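Local coordinates for type II restriction enzyme NgoMIV (Neisseria gonorrhoeae, PDB 1FIU), which recognises the double-stranded DNA sequence 5'-GCCGGC-3' and cleaves it after the first G, as a homotetramer that uses magnesium ions, at residues Ala68-Cys73 with Ile184-Thr189; Val218-Pro223 with Val241-Leu246. All blocks are in the same frame, centred on the assembly; numbering follows the deposited sequence.

Interaction 1: residues Ala68-Cys73 with Ile184-Thr189; sequences AFEAIC and ISCKWT. With MG (magnesium ion), chain Q; ACY (acetic acid), chain R; nucleotides of chain D.
Phe69 on helix 62-81 packs against Cys186 and Trp188, at and just beyond the end of strand 179-187. This places the helix on the metal-binding strand of the PDDEXK nuclease core. The aromatic pair is an offset edge-to-face stack, with ring planes at 63°. Trp188 brings the CE3 edge of its six-membered ring over one face of Phe69, near the rim; CE3 lies 3.6 Å from Phe69 CD1. Cys73 SG lies over the opposite face, also near the rim. Phe69 CG, anti to the backbone N (chi1 -175°), is 3.8 Å from Trp188 CE3.

A second set of apolar contacts involves Cys186. Its CB is 3.9 Å from Phe69 CD2 and also meets CG of Glu70. Its SG approaches the Phe69 ring obliquely and sits 3.9 Å from Cys73 CB. Ile141 of the adjacent strand also touches Cys186.

The polar contacts lie at the metal. Cys186 O binds magnesium at 2.2 Å, while its side chain packs on the helix. Two waters, Asp140, a DNA phosphate and an acetic acid, probably from the crystallisation liquor, complete the shell. One of these waters donates to Glu70 OE2 at 2.6 Å, so the helix reaches the metal through its second shell. Glu70 OE1 is held by Gln96. Lys187 NZ bonds to Asn197 and to O of this acetic acid at 3.0 Å.

The loop just after the strand holds the DNA backbone. Thr189 OG1 bonds to DG3 OP2 of chain D. Trp188 N donates to DC2 OP1 of chain D at 2.7 Å, in a nearly straight bond (176°).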
loop_
_atom_site.group_PDB
_atom_site.type_symbol
_atom_site.label_atom_id
_atom_site.label_comp_id
_atom_site.label_asym_id
_atom_site.label_seq_id
_atom_site.Cartn_x
_atom_site.Cartn_y
_atom_site.Cartn_z
ATOM N N ALA I 68 2.183 -14.367 29.102
ATOM C CA ALA I 68 1.362 -15.518 29.434
ATOM C C ALA I 68 0.203 -15.674 28.469
ATOM O O ALA I 68 -0.161 -16.789 28.106
ATOM C CB ALA I 68 0.850 -15.414 30.899
ATOM N N PHE I 69 -0.373 -14.555 28.030
ATOM C CA PHE I 69 -1.500 -14.613 27.104
ATOM C C PHE I 69 -1.014 -15.209 25.775
ATOM O O PHE I 69 -1.715 -16.006 25.162
ATOM C CB PHE I 69 -2.108 -13.201 26.900
ATOM C CG PHE I 69 -3.367 -13.185 26.050
ATOM C CD1 PHE I 69 -4.489 -13.943 26.403
ATOM C CD2 PHE I 69 -3.425 -12.389 24.897
ATOM C CE1 PHE I 69 -5.644 -13.916 25.635
ATOM C CE2 PHE I 69 -4.598 -12.354 24.115
ATOM C CZ PHE I 69 -5.707 -13.119 24.487
ATOM N N GLU I 70 0.188 -14.825 25.343
ATOM C CA GLU I 70 0.727 -15.369 24.104
ATOM C C GLU I 70 0.883 -16.881 24.248
ATOM O O GLU I 70 0.492 -17.645 23.375
ATOM C CB GLU I 70 2.106 -14.780 23.775
ATOM C CG GLU I 70 2.112 -13.329 23.332
ATOM C CD GLU I 70 3.515 -12.793 23.085
ATOM O OE1 GLU I 70 4.486 -13.583 23.176
ATOM O OE2 GLU I 70 3.649 -11.581 22.788
ATOM N N ALA I 71 1.482 -17.306 25.359
ATOM C CA ALA I 71 1.720 -18.733 25.562
ATOM C C ALA I 71 0.430 -19.557 25.587
ATOM O O ALA I 71 0.329 -20.599 24.942
ATOM C CB ALA I 71 2.509 -18.948 26.861
ATOM N N ILE I 72 -0.568 -19.076 26.327
ATOM C CA ILE I 72 -1.838 -19.777 26.434
ATOM C C ILE I 72 -2.587 -19.792 25.090
ATOM O O ILE I 72 -3.215 -20.789 24.740
ATOM C CB ILE I 72 -2.659 -19.152 27.576
ATOM C CG1 ILE I 72 -1.935 -19.484 28.894
ATOM C CG2 ILE I 72 -4.070 -19.674 27.574
ATOM C CD1 ILE I 72 -2.431 -18.722 30.129
ATOM N N CYS I 73 -2.516 -18.687 24.343
ATOM C CA CYS I 73 -3.137 -18.652 23.020
ATOM C C CYS I 73 -2.465 -19.684 22.115
ATOM O O CYS I 73 -3.148 -20.406 21.370
ATOM C CB CYS I 73 -2.991 -17.256 22.398
ATOM S SG CYS I 73 -4.250 -16.065 22.991
ATOM N N ILE I 184 0.138 -14.745 14.167
ATOM C CA ILE I 184 -0.923 -14.524 15.149
ATOM C C ILE I 184 -0.412 -13.533 16.174
ATOM O O ILE I 184 0.441 -13.849 16.979
ATOM C CB ILE I 184 -1.293 -15.844 15.845
ATOM C CG1 ILE I 184 -1.809 -16.852 14.809
ATOM C CG2 ILE I 184 -2.328 -15.568 16.957
ATOM C CD1 ILE I 184 -1.992 -18.247 15.345
ATOM N N SER I 185 -0.932 -12.316 16.116
ATOM C CA SER I 185 -0.555 -11.266 17.038
ATOM C C SER I 185 -1.531 -11.319 18.228
ATOM O O SER I 185 -2.735 -11.494 18.035
ATOM C CB SER I 185 -0.668 -9.923 16.315
ATOM O OG SER I 185 -0.850 -8.877 17.246
ATOM N N CYS I 186 -1.003 -11.186 19.450
ATOM C CA CYS I 186 -1.839 -11.214 20.664
ATOM C C CYS I 186 -1.772 -9.874 21.390
ATOM O O CYS I 186 -0.721 -9.242 21.449
ATOM C CB CYS I 186 -1.334 -12.290 21.647
ATOM S SG CYS I 186 -1.370 -13.967 21.026
ATOM N N LYS I 187 -2.904 -9.458 21.947
ATOM C CA LYS I 187 -2.950 -8.229 22.737
ATOM C C LYS I 187 -3.871 -8.505 23.927
ATOM O O LYS I 187 -5.071 -8.686 23.747
ATOM C CB LYS I 187 -3.486 -7.077 21.892
ATOM C CG LYS I 187 -2.547 -6.759 20.727
ATOM C CD LYS I 187 -2.939 -5.490 19.963
ATOM C CE LYS I 187 -1.870 -5.121 18.916
ATOM N NZ LYS I 187 -0.534 -4.930 19.568
ATOM N N TRP I 188 -3.304 -8.577 25.135
ATOM C CA TRP I 188 -4.102 -8.872 26.335
ATOM C C TRP I 188 -5.162 -7.778 26.488
ATOM O O TRP I 188 -6.350 -8.063 26.729
ATOM C CB TRP I 188 -3.170 -8.944 27.551
ATOM C CG TRP I 188 -3.881 -9.074 28.880
ATOM C CD1 TRP I 188 -3.800 -8.207 29.928
ATOM C CD2 TRP I 188 -4.787 -10.114 29.282
ATOM N NE1 TRP I 188 -4.609 -8.637 30.963
ATOM C CE2 TRP I 188 -5.224 -9.801 30.597
ATOM C CE3 TRP I 188 -5.274 -11.271 28.661
ATOM C CZ2 TRP I 188 -6.132 -10.611 31.297
ATOM C CZ3 TRP I 188 -6.176 -12.075 29.352
ATOM C CH2 TRP I 188 -6.596 -11.733 30.666
ATOM N N THR I 189 -4.716 -6.534 26.357
ATOM C CA THR I 189 -5.628 -5.377 26.363
ATOM C C THR I 189 -5.178 -4.472 25.225
ATOM O O THR I 189 -4.085 -4.638 24.674
ATOM C CB THR I 189 -5.558 -4.551 27.662
ATOM O OG1 THR I 189 -4.248 -4.010 27.813
ATOM C CG2 THR I 189 -5.915 -5.430 28.872
HETATM MG MG MG Q . 1.341 -8.638 20.864
HETATM C C ACY R . 1.563 -7.499 17.970
HETATM O O ACY R . 0.656 -7.585 18.929
HETATM O OXT ACY R . 2.711 -7.966 17.998
HETATM C CH3 ACY R . 1.123 -6.767 16.712
ATOM P P DC D 2 0.250 -7.021 25.389
ATOM O OP1 DC D 2 -0.624 -8.198 25.491
ATOM O OP2 DC D 2 0.134 -6.105 24.218
ATOM O "O5'" DC D 2 0.031 -6.111 26.675
ATOM C "C5'" DC D 2 0.150 -6.690 27.963
ATOM C "C4'" DC D 2 -0.057 -5.649 29.040
ATOM O "O4'" DC D 2 0.981 -4.650 28.986
ATOM C "C3'" DC D 2 -1.400 -4.908 29.017
ATOM O "O3'" DC D 2 -1.962 -5.085 30.345
ATOM C "C2'" DC D 2 -1.032 -3.499 28.560
ATOM C "C1'" DC D 2 0.422 -3.338 28.977
ATOM N N1 DC D 2 1.231 -2.518 28.060
ATOM C C2 DC D 2 1.786 -1.306 28.520
ATOM O O2 DC D 2 1.639 -0.993 29.742
ATOM N N3 DC D 2 2.471 -0.510 27.645
ATOM C C4 DC D 2 2.636 -0.905 26.359
ATOM N N4 DC D 2 3.304 -0.080 25.514
ATOM C C5 DC D 2 2.131 -2.150 25.888
ATOM C C6 DC D 2 1.432 -2.923 26.759
ATOM P P DG D 3 -2.821 -3.938 31.095
ATOM O OP1 DG D 3 -3.259 -4.640 32.318
ATOM O OP2 DG D 3 -3.846 -3.274 30.229
ATOM O "O5'" DG D 3 -1.766 -2.816 31.465
ATOM C "C5'" DG D 3 -0.887 -2.943 32.577
ATOM C "C4'" DG D 3 -0.980 -1.707 33.444
ATOM O "O4'" DG D 3 -0.463 -0.560 32.736
ATOM C "C3'" DG D 3 -2.399 -1.332 33.859
ATOM O "O3'" DG D 3 -2.358 -0.859 35.207
ATOM C "C2'" DG D 3 -2.817 -0.288 32.833
ATOM C "C1'" DG D 3 -1.504 0.351 32.398
ATOM N N9 DG D 3 -1.435 0.581 30.955
ATOM C C8 DG D 3 -2.057 -0.148 29.967
ATOM N N7 DG D 3 -1.818 0.307 28.761
ATOM C C5 DG D 3 -0.976 1.392 28.966
ATOM C C6 DG D 3 -0.370 2.279 28.035
ATOM O O6 DG D 3 -0.431 2.257 26.804
ATOM N N1 DG D 3 0.385 3.260 28.675
ATOM C C2 DG D 3 0.566 3.350 30.050
ATOM N N2 DG D 3 1.336 4.358 30.493
ATOM N N3 DG D 3 0.029 2.514 30.917
ATOM C C4 DG D 3 -0.735 1.576 30.316
HETATM O O HOH W 1 1.762 -9.788 22.728
HETATM O O HOH W 2 0.756 -6.759 21.751
#

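Interaction 2: residues Val218-Pro223 with Val241-Leu246; sequences VVTAEP and VYHFAL
Val218, Thr220 and Phe244 are the residues most covered here, where strands 215-220 and 240-243 run side by side. The strands are parallel and belong to a beta-alpha-beta unit whose connection contains helix 225-232. Val218 pairs with Val241, and its CB meets Val241 CG2 at 4.1 Å. Val218 O accepts from Tyr242 N at 2.8 Å and also lies at the edge of the Tyr242 ring, in its plane.

Thr220 pairs with His243 on the same sheet face as the two valines. Its N donates to Tyr242 O at 3.0 Å, and its O accepts from Phe244 N at 2.9 Å. OG1 is anti to the backbone N (chi1 -170°). There it accepts from Glu222 N at 3.1 Å, which makes an ST turn, and it also bonds to Lys187 O. The same Glu222 accepts at its O from His243 NE2 at 2.8 Å. The oxygen lies in the imidazole plane, but the nitrogen stands 41° out of the carbonyl plane. The ring thus ties the two segments beyond the last strand pair.

Phe244 receives Ala221 CB over one ring face, a CH-pi contact at 3.7 Å from the ring centroid. Ala245 CB covers the centre of the opposite face.

Val219 and Tyr242 project from the other side of the sheet, where helix 62-81 covers Val219. Val241 and His243 touch helix 225-232, and Phe244 packs on Ile47 of helix 38-50. Within the sheet, strand 179-187 is the neighbour of 215-220 and strand 274-276 that of 240-243.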
loop_
_atom_site.group_PDB
_atom_site.type_symbol
_atom_site.label_atom_id
_atom_site.label_comp_id
_atom_site.label_asym_id
_atom_site.label_seq_id
_atom_site.Cartn_x
_atom_site.Cartn_y
_atom_site.Cartn_z
ATOM N N VAL I 218 -5.308 -11.282 14.712
ATOM C CA VAL I 218 -5.023 -10.719 16.026
ATOM C C VAL I 218 -5.972 -11.377 17.015
ATOM O O VAL I 218 -7.142 -11.557 16.705
ATOM C CB VAL I 218 -5.295 -9.198 16.069
ATOM C CG1 VAL I 218 -5.049 -8.680 17.472
ATOM C CG2 VAL I 218 -4.409 -8.472 15.059
ATOM N N VAL I 219 -5.460 -11.763 18.184
ATOM C CA VAL I 219 -6.316 -12.353 19.235
ATOM C C VAL I 219 -6.216 -11.384 20.414
ATOM O O VAL I 219 -5.130 -10.952 20.770
ATOM C CB VAL I 219 -5.803 -13.746 19.686
ATOM C CG1 VAL I 219 -6.664 -14.260 20.885
ATOM C CG2 VAL I 219 -5.887 -14.731 18.509
ATOM N N THR I 220 -7.347 -11.048 21.027
ATOM C CA THR I 220 -7.307 -10.082 22.117
ATOM C C THR I 220 -8.271 -10.402 23.255
ATOM O O THR I 220 -9.281 -11.083 23.053
ATOM C CB THR I 220 -7.626 -8.649 21.554
ATOM O OG1 THR I 220 -7.375 -7.662 22.563
ATOM C CG2 THR I 220 -9.090 -8.555 21.093
ATOM N N ALA I 221 -7.940 -9.919 24.457
ATOM C CA ALA I 221 -8.839 -10.092 25.593
ATOM C C ALA I 221 -9.391 -8.717 25.983
ATOM O O ALA I 221 -9.978 -8.567 27.051
ATOM C CB ALA I 221 -8.129 -10.737 26.772
ATOM N N GLU I 222 -9.214 -7.719 25.115
ATOM C CA GLU I 222 -9.741 -6.369 25.403
ATOM C C GLU I 222 -11.264 -6.452 25.587
ATOM O O GLU I 222 -11.985 -6.969 24.723
ATOM C CB GLU I 222 -9.378 -5.410 24.256
ATOM C CG GLU I 222 -10.132 -4.061 24.312
ATOM C CD GLU I 222 -9.903 -3.324 25.622
ATOM O OE1 GLU I 222 -10.856 -2.664 26.094
ATOM O OE2 GLU I 222 -8.779 -3.388 26.176
ATOM N N PRO I 223 -11.797 -5.898 26.694
ATOM C CA PRO I 223 -13.251 -5.998 26.872
ATOM C C PRO I 223 -14.149 -5.032 26.095
ATOM O O PRO I 223 -15.312 -5.348 25.818
ATOM C CB PRO I 223 -13.424 -5.823 28.395
ATOM C CG PRO I 223 -12.326 -4.884 28.740
ATOM C CD PRO I 223 -11.137 -5.431 27.926
ATOM N N VAL I 241 -10.023 -10.337 13.489
ATOM C CA VAL I 241 -9.643 -10.274 14.899
ATOM C C VAL I 241 -10.473 -11.313 15.644
ATOM O O VAL I 241 -11.633 -11.562 15.302
ATOM C CB VAL I 241 -9.901 -8.851 15.469
ATOM C CG1 VAL I 241 -9.675 -8.802 16.987
ATOM C CG2 VAL I 241 -8.948 -7.871 14.809
ATOM N N TYR I 242 -9.881 -11.935 16.655
ATOM C CA TYR I 242 -10.570 -12.970 17.421
ATOM C C TYR I 242 -10.568 -12.595 18.897
ATOM O O TYR I 242 -9.522 -12.279 19.442
ATOM C CB TYR I 242 -9.859 -14.314 17.224
ATOM C CG TYR I 242 -9.910 -14.756 15.775
ATOM C CD1 TYR I 242 -9.071 -14.176 14.818
ATOM C CD2 TYR I 242 -10.834 -15.719 15.359
ATOM C CE1 TYR I 242 -9.153 -14.550 13.453
ATOM C CE2 TYR I 242 -10.923 -16.100 14.001
ATOM C CZ TYR I 242 -10.077 -15.504 13.058
ATOM O OH TYR I 242 -10.193 -15.868 11.732
ATOM N N HIS I 243 -11.751 -12.618 19.522
ATOM C CA HIS I 243 -11.894 -12.241 20.922
ATOM C C HIS I 243 -11.805 -13.475 21.820
ATOM O O HIS I 243 -12.381 -14.528 21.504
ATOM C CB HIS I 243 -13.255 -11.534 21.141
ATOM C CG HIS I 243 -13.351 -10.810 22.455
ATOM N ND1 HIS I 243 -13.910 -11.374 23.583
ATOM C CD2 HIS I 243 -12.877 -9.600 22.834
ATOM C CE1 HIS I 243 -13.771 -10.541 24.605
ATOM N NE2 HIS I 243 -13.147 -9.455 24.178
ATOM N N PHE I 244 -11.114 -13.328 22.950
ATOM C CA PHE I 244 -10.925 -14.443 23.867
ATOM C C PHE I 244 -12.200 -14.975 24.515
ATOM O O PHE I 244 -12.219 -16.108 25.005
ATOM C CB PHE I 244 -9.893 -14.082 24.959
ATOM C CG PHE I 244 -10.494 -13.529 26.232
ATOM C CD1 PHE I 244 -10.275 -14.178 27.446
ATOM C CD2 PHE I 244 -11.239 -12.338 26.229
ATOM C CE1 PHE I 244 -10.774 -13.649 28.642
ATOM C CE2 PHE I 244 -11.741 -11.807 27.431
ATOM C CZ PHE I 244 -11.504 -12.464 28.627
ATOM N N ALA I 245 -13.270 -14.181 24.488
ATOM C CA ALA I 245 -14.531 -14.611 25.104
ATOM C C ALA I 245 -15.679 -13.870 24.442
ATOM O O ALA I 245 -16.423 -13.116 25.073
ATOM C CB ALA I 245 -14.486 -14.309 26.610
ATOM N N LEU I 246 -15.858 -14.123 23.159
ATOM C CA LEU I 246 -16.866 -13.401 22.415
ATOM C C LEU I 246 -18.307 -13.583 22.880
ATOM O O LEU I 246 -19.049 -12.601 22.950
ATOM C CB LEU I 246 -16.773 -13.756 20.924
ATOM C CG LEU I 246 -17.543 -12.765 20.033
ATOM C CD1 LEU I 246 -16.705 -11.517 19.763
ATOM C CD2 LEU I 246 -17.909 -13.427 18.734
#

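In the fold
The two interactions share one sheet, in which strands 179-187 and 215-220 are neighbours. Their centres are about 9 Å apart. Ser185 O and Val219 N, 2.7 Å apart, probably form a hydrogen bond, and Trp188 O packs on Ala221 CB at 3.2 Å. Phe69 CE2 packs on Val219 O at 3.7 Å, so the helix of interaction 1 reaches the strand of interaction 2. Interaction 1 supplies one protein ligand of the magnesium, Cys186 O, and contacts to the DNA. Interaction 2 is one strand further along and supplies no metal ligand: the Val219 side chain is about 5 Å from that of Cys186, and the Val218 side chain about 7 Å from a bound magnesium ion.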